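Local coordinates for protein KLLA0E08119p (Kluyveromyces lactis, PDB 3VA7) that probably carboxylates urea to urea-1-carboxylate with ATP and biotin, this chain being the urea carboxylase part of a longer bifunctional enzyme, at residues A[614-618]-A[619-623]; A[897-901]-A[902-906]. All blocks are in the same frame, centred on the assembly; numbering follows the deposited sequence.

Interaction 1 (A[614-618]-A[619-623]); sequences GGYNG and RILKL
R619, whose side chain runs beside that of Y616, makes the shortest hydrogen bond of 614-623, from NH1 to I620 O at 2.6 Å. The carbonyl oxygen is close to the guanidinium plane, so the bond runs out from the edge of the group. NH2 belongs to a second grip, a salt bridge with D625, further along the loop, and together the two limit rotation of the charged end. Its flat faces are bounded as well. The CD2 and CE2 edge of Y616 meets one face, CE2 to NH2 being 3.3 Å, with the planes 67° apart; the opposite face carries K622 CD, 3.7 Å above the plane. This is an edge-on approach by the tyrosine, not a stack. Y616 reaches that place because its CG is anti to the backbone N (chi1 -172°), while the R619 chain bends at chi2 (148°) to run beside it.

Beneath the side chains is a type I' beta turn from Y616 to R619, closed by R619 N to Y616 O at 3.2 Å. G618 sits at a turn position with positive phi, which suits glycine. A water spans the same pair, accepting from Y616 N at 2.9 Å and donating to R619 O at 2.8 Å. On the apolar side, L621 CD2 touches Y616 CB, and both side chains rest on L627 of strand 626-628. In this loop of the carboxyltransferase A and B region, the aromatic edge and the aliphatic lysine chain flank the cation, while at its rim a carbonyl takes up an N-H and the D625 carboxylate probably offsets the charge.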
loop_
_atom_site.group_PDB
_atom_site.type_symbol
_atom_site.label_atom_id
_atom_site.label_comp_id
_atom_site.label_asym_id
_atom_site.label_seq_id
_atom_site.Cartn_x
_atom_site.Cartn_y
_atom_site.Cartn_z
ATOM N N GLY A 614 4.237 -2.420 1.139
ATOM C CA GLY A 614 5.402 -2.870 1.878
ATOM C C GLY A 614 5.789 -1.857 2.918
ATOM O O GLY A 614 5.048 -0.912 3.175
ATOM N N GLY A 615 6.945 -2.074 3.536
ATOM C CA GLY A 615 7.461 -1.175 4.587
ATOM C C GLY A 615 6.536 -0.983 5.769
ATOM O O GLY A 615 5.808 -1.886 6.158
ATOM N N TYR A 616 6.616 0.191 6.374
ATOM C CA TYR A 616 5.666 0.616 7.394
ATOM C C TYR A 616 4.390 1.148 6.711
ATOM O O TYR A 616 4.273 2.312 6.285
ATOM C CB TYR A 616 6.265 1.641 8.352
ATOM C CG TYR A 616 5.329 1.915 9.488
ATOM C CD1 TYR A 616 5.210 1.013 10.569
ATOM C CD2 TYR A 616 4.509 3.048 9.470
ATOM C CE1 TYR A 616 4.310 1.259 11.596
ATOM C CE2 TYR A 616 3.612 3.301 10.481
ATOM C CZ TYR A 616 3.513 2.413 11.544
ATOM O OH TYR A 616 2.596 2.703 12.541
ATOM N N ASN A 617 3.439 0.236 6.591
ATOM C CA ASN A 617 2.179 0.527 5.959
ATOM C C ASN A 617 2.280 1.301 4.649
ATOM O O ASN A 617 1.593 2.310 4.441
ATOM C CB ASN A 617 1.217 1.225 6.939
ATOM C CG ASN A 617 -0.245 1.142 6.449
ATOM O OD1 ASN A 617 -1.026 2.085 6.649
ATOM N ND2 ASN A 617 -0.608 0.004 5.766
ATOM N N GLY A 618 3.136 0.831 3.765
ATOM C CA GLY A 618 3.208 1.415 2.421
ATOM C C GLY A 618 3.738 2.825 2.236
ATOM O O GLY A 618 3.584 3.376 1.143
ATOM N N ARG A 619 4.388 3.413 3.242
ATOM C CA ARG A 619 4.827 4.829 3.131
ATOM C C ARG A 619 6.051 5.171 3.975
ATOM O O ARG A 619 6.441 4.398 4.843
ATOM C CB ARG A 619 3.704 5.820 3.534
ATOM C CG ARG A 619 3.135 5.561 4.936
ATOM C CD ARG A 619 2.658 6.819 5.709
ATOM N NE ARG A 619 2.126 6.458 7.038
ATOM C CZ ARG A 619 2.840 6.453 8.180
ATOM N NH1 ARG A 619 4.150 6.781 8.176
ATOM N NH2 ARG A 619 2.266 6.094 9.332
ATOM N N ILE A 620 6.596 6.369 3.746
ATOM C CA ILE A 620 7.639 6.949 4.613
ATOM C C ILE A 620 7.144 7.157 6.046
ATOM O O ILE A 620 5.941 7.262 6.296
ATOM C CB ILE A 620 8.196 8.258 4.057
ATOM C CG1 ILE A 620 7.148 9.366 4.039
ATOM C CG2 ILE A 620 8.818 8.053 2.652
ATOM C CD1 ILE A 620 7.771 10.713 3.682
ATOM N N LEU A 621 8.068 7.166 6.994
ATOM C CA LEU A 621 7.710 7.304 8.393
ATOM C C LEU A 621 7.112 8.677 8.663
ATOM O O LEU A 621 7.364 9.619 7.909
ATOM C CB LEU A 621 8.917 7.089 9.264
ATOM C CG LEU A 621 9.604 5.746 9.155
ATOM C CD1 LEU A 621 10.374 5.425 10.448
ATOM C CD2 LEU A 621 8.539 4.715 8.898
ATOM N N LYS A 622 6.312 8.761 9.732
ATOM C CA LYS A 622 5.625 9.992 10.169
ATOM C C LYS A 622 5.790 10.237 11.681
ATOM O O LYS A 622 5.948 9.271 12.493
ATOM C CB LYS A 622 4.114 9.914 9.851
ATOM C CG LYS A 622 3.701 10.398 8.432
ATOM C CD LYS A 622 2.184 10.155 8.152
ATOM C CE LYS A 622 1.635 11.203 7.182
ATOM N NZ LYS A 622 0.894 10.657 5.962
ATOM N N LEU A 623 5.704 11.521 12.067
ATOM C CA LEU A 623 5.753 11.926 13.497
ATOM C C LEU A 623 4.745 11.085 14.197
ATOM O O LEU A 623 3.613 11.013 13.752
ATOM C CB LEU A 623 5.373 13.400 13.673
ATOM C CG LEU A 623 5.524 14.161 15.019
ATOM C CD1 LEU A 623 4.703 15.454 14.926
ATOM C CD2 LEU A 623 5.097 13.376 16.277
HETATM O O HOH W 1 8.183 2.259 5.120
#

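Interaction 2 (A[897-901]-A[902-906]); sequences SKINQ and KALLK
I899 lies against A903 and L904 in the manner of a hydrophobic staple, which joins I899, the residue preceding the N-cap N900, to L904, the fourth residue of helix 901-912. Its CG1 meets A903 CB at 3.8 Å. CD1 reaches further, to L904 CB at 3.8 Å, the two side chains crossing at about a right angle. For that reach, CG1 lies opposite the backbone N (chi1 180°) and the chain stays extended to CD1. With an alanine here CG1 and CD1 are gone, which would probably open a gap beside L904 and let the approaching loop shift at the helix start.

Backbone bonds fix the first turn underneath. N900 O accepts from L904 N at 3.0 Å, and the next bond, L905 N to Q901 O, is likewise 3.0 Å and almost straight (174°). One layer out, L904 packs on I848, I892 and F894, setting the helix against two strands of the sheet in the carboxyltransferase C and D region; F894 also touches I899 and Q901. The Q901 chain is extended beyond CG, and its NE2 is hydrogen-bonded to Q842 OE1.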
loop_
_atom_site.group_PDB
_atom_site.type_symbol
_atom_site.label_atom_id
_atom_site.label_comp_id
_atom_site.label_asym_id
_atom_site.label_seq_id
_atom_site.Cartn_x
_atom_site.Cartn_y
_atom_site.Cartn_z
ATOM N N SER A 897 27.144 -15.806 -11.603
ATOM C CA SER A 897 27.786 -16.839 -10.843
ATOM C C SER A 897 27.297 -18.251 -11.274
ATOM O O SER A 897 27.947 -19.262 -10.937
ATOM C CB SER A 897 27.596 -16.580 -9.343
ATOM O OG SER A 897 26.455 -17.229 -8.828
ATOM N N LYS A 898 26.190 -18.315 -12.033
ATOM C CA LYS A 898 25.678 -19.606 -12.541
ATOM C C LYS A 898 25.858 -19.853 -14.048
ATOM O O LYS A 898 25.999 -21.034 -14.469
ATOM C CB LYS A 898 24.233 -19.873 -12.146
ATOM C CG LYS A 898 23.908 -19.697 -10.652
ATOM C CD LYS A 898 22.862 -20.734 -10.293
ATOM C CE LYS A 898 21.903 -20.261 -9.247
ATOM N NZ LYS A 898 22.731 -19.807 -8.148
ATOM N N ILE A 899 25.940 -18.777 -14.839
ATOM C CA ILE A 899 26.061 -18.856 -16.292
ATOM C C ILE A 899 26.629 -17.530 -16.695
ATOM O O ILE A 899 26.176 -16.550 -16.153
ATOM C CB ILE A 899 24.653 -19.073 -16.961
ATOM C CG1 ILE A 899 24.773 -19.152 -18.482
ATOM C CG2 ILE A 899 23.687 -17.946 -16.551
ATOM C CD1 ILE A 899 23.536 -19.713 -19.178
ATOM N N ASN A 900 27.633 -17.476 -17.576
ATOM C CA ASN A 900 28.219 -16.195 -17.977
ATOM C C ASN A 900 27.572 -15.670 -19.226
ATOM O O ASN A 900 26.830 -16.390 -19.893
ATOM C CB ASN A 900 29.748 -16.239 -18.157
ATOM C CG ASN A 900 30.208 -17.294 -19.169
ATOM O OD1 ASN A 900 30.727 -18.335 -18.764
ATOM N ND2 ASN A 900 29.996 -17.057 -20.469
ATOM N N GLN A 901 27.878 -14.432 -19.566
ATOM C CA GLN A 901 27.290 -13.789 -20.705
ATOM C C GLN A 901 27.408 -14.613 -21.978
ATOM O O GLN A 901 26.409 -14.811 -22.704
ATOM C CB GLN A 901 27.935 -12.413 -20.913
ATOM C CG GLN A 901 27.111 -11.468 -21.703
ATOM C CD GLN A 901 27.863 -10.195 -22.058
ATOM O OE1 GLN A 901 28.936 -10.224 -22.698
ATOM N NE2 GLN A 901 27.290 -9.047 -21.662
ATOM N N LYS A 902 28.628 -15.083 -22.253
ATOM C CA LYS A 902 28.924 -15.773 -23.492
ATOM C C LYS A 902 28.113 -17.032 -23.578
ATOM O O LYS A 902 27.531 -17.298 -24.624
ATOM C CB LYS A 902 30.414 -16.090 -23.609
ATOM C CG LYS A 902 31.269 -14.937 -24.147
ATOM C CD LYS A 902 32.748 -15.403 -24.343
ATOM C CE LYS A 902 33.687 -14.225 -24.788
ATOM N NZ LYS A 902 35.049 -14.759 -25.184
ATOM N N ALA A 903 28.027 -17.766 -22.467
ATOM C CA ALA A 903 27.252 -19.015 -22.408
ATOM C C ALA A 903 25.752 -18.839 -22.648
ATOM O O ALA A 903 25.120 -19.683 -23.371
ATOM C CB ALA A 903 27.500 -19.776 -21.086
ATOM N N LEU A 904 25.171 -17.782 -22.031
ATOM C CA LEU A 904 23.752 -17.513 -22.174
ATOM C C LEU A 904 23.418 -17.105 -23.655
ATOM O O LEU A 904 22.451 -17.603 -24.282
ATOM C CB LEU A 904 23.337 -16.466 -21.158
ATOM C CG LEU A 904 21.989 -15.823 -21.449
ATOM C CD1 LEU A 904 20.935 -16.870 -21.240
ATOM C CD2 LEU A 904 21.747 -14.646 -20.548
ATOM N N LEU A 905 24.275 -16.262 -24.234
ATOM C CA LEU A 905 24.173 -15.947 -25.656
ATOM C C LEU A 905 24.067 -17.216 -26.537
ATOM O O LEU A 905 23.097 -17.386 -27.309
ATOM C CB LEU A 905 25.337 -15.077 -26.070
ATOM C CG LEU A 905 25.327 -14.664 -27.521
ATOM C CD1 LEU A 905 24.000 -13.989 -27.858
ATOM C CD2 LEU A 905 26.554 -13.729 -27.852
ATOM N N LYS A 906 25.025 -18.129 -26.389
ATOM C CA LYS A 906 24.970 -19.359 -27.159
ATOM C C LYS A 906 23.732 -20.246 -26.820
ATOM O O LYS A 906 23.112 -20.759 -27.727
ATOM C CB LYS A 906 26.281 -20.139 -27.031
ATOM C CG LYS A 906 27.545 -19.385 -27.444
ATOM C CD LYS A 906 28.781 -20.232 -27.181
ATOM C CE LYS A 906 30.105 -19.502 -27.337
ATOM N NZ LYS A 906 31.149 -20.186 -26.459
#

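Both contacts illustrate how residues close in sequence shape a local feature, here a beta turn and a helix start, by different chemistry. Interaction 1 shapes a loop in the carboxyltransferase A and B region, its centre about 9 Å from the centre of the chain, and relies on a cation held by a carbonyl and an acid, a water and an aromatic edge. Interaction 2 starts a helix in the C and D region, its centre about 37 Å from that of the chain, and pairs apolar side chains with helical backbone bonds. Each is partly buried, with leucines packed on neighbouring strands and some polar residues exposed. They share no helix or strand; their centres are 40 Å apart.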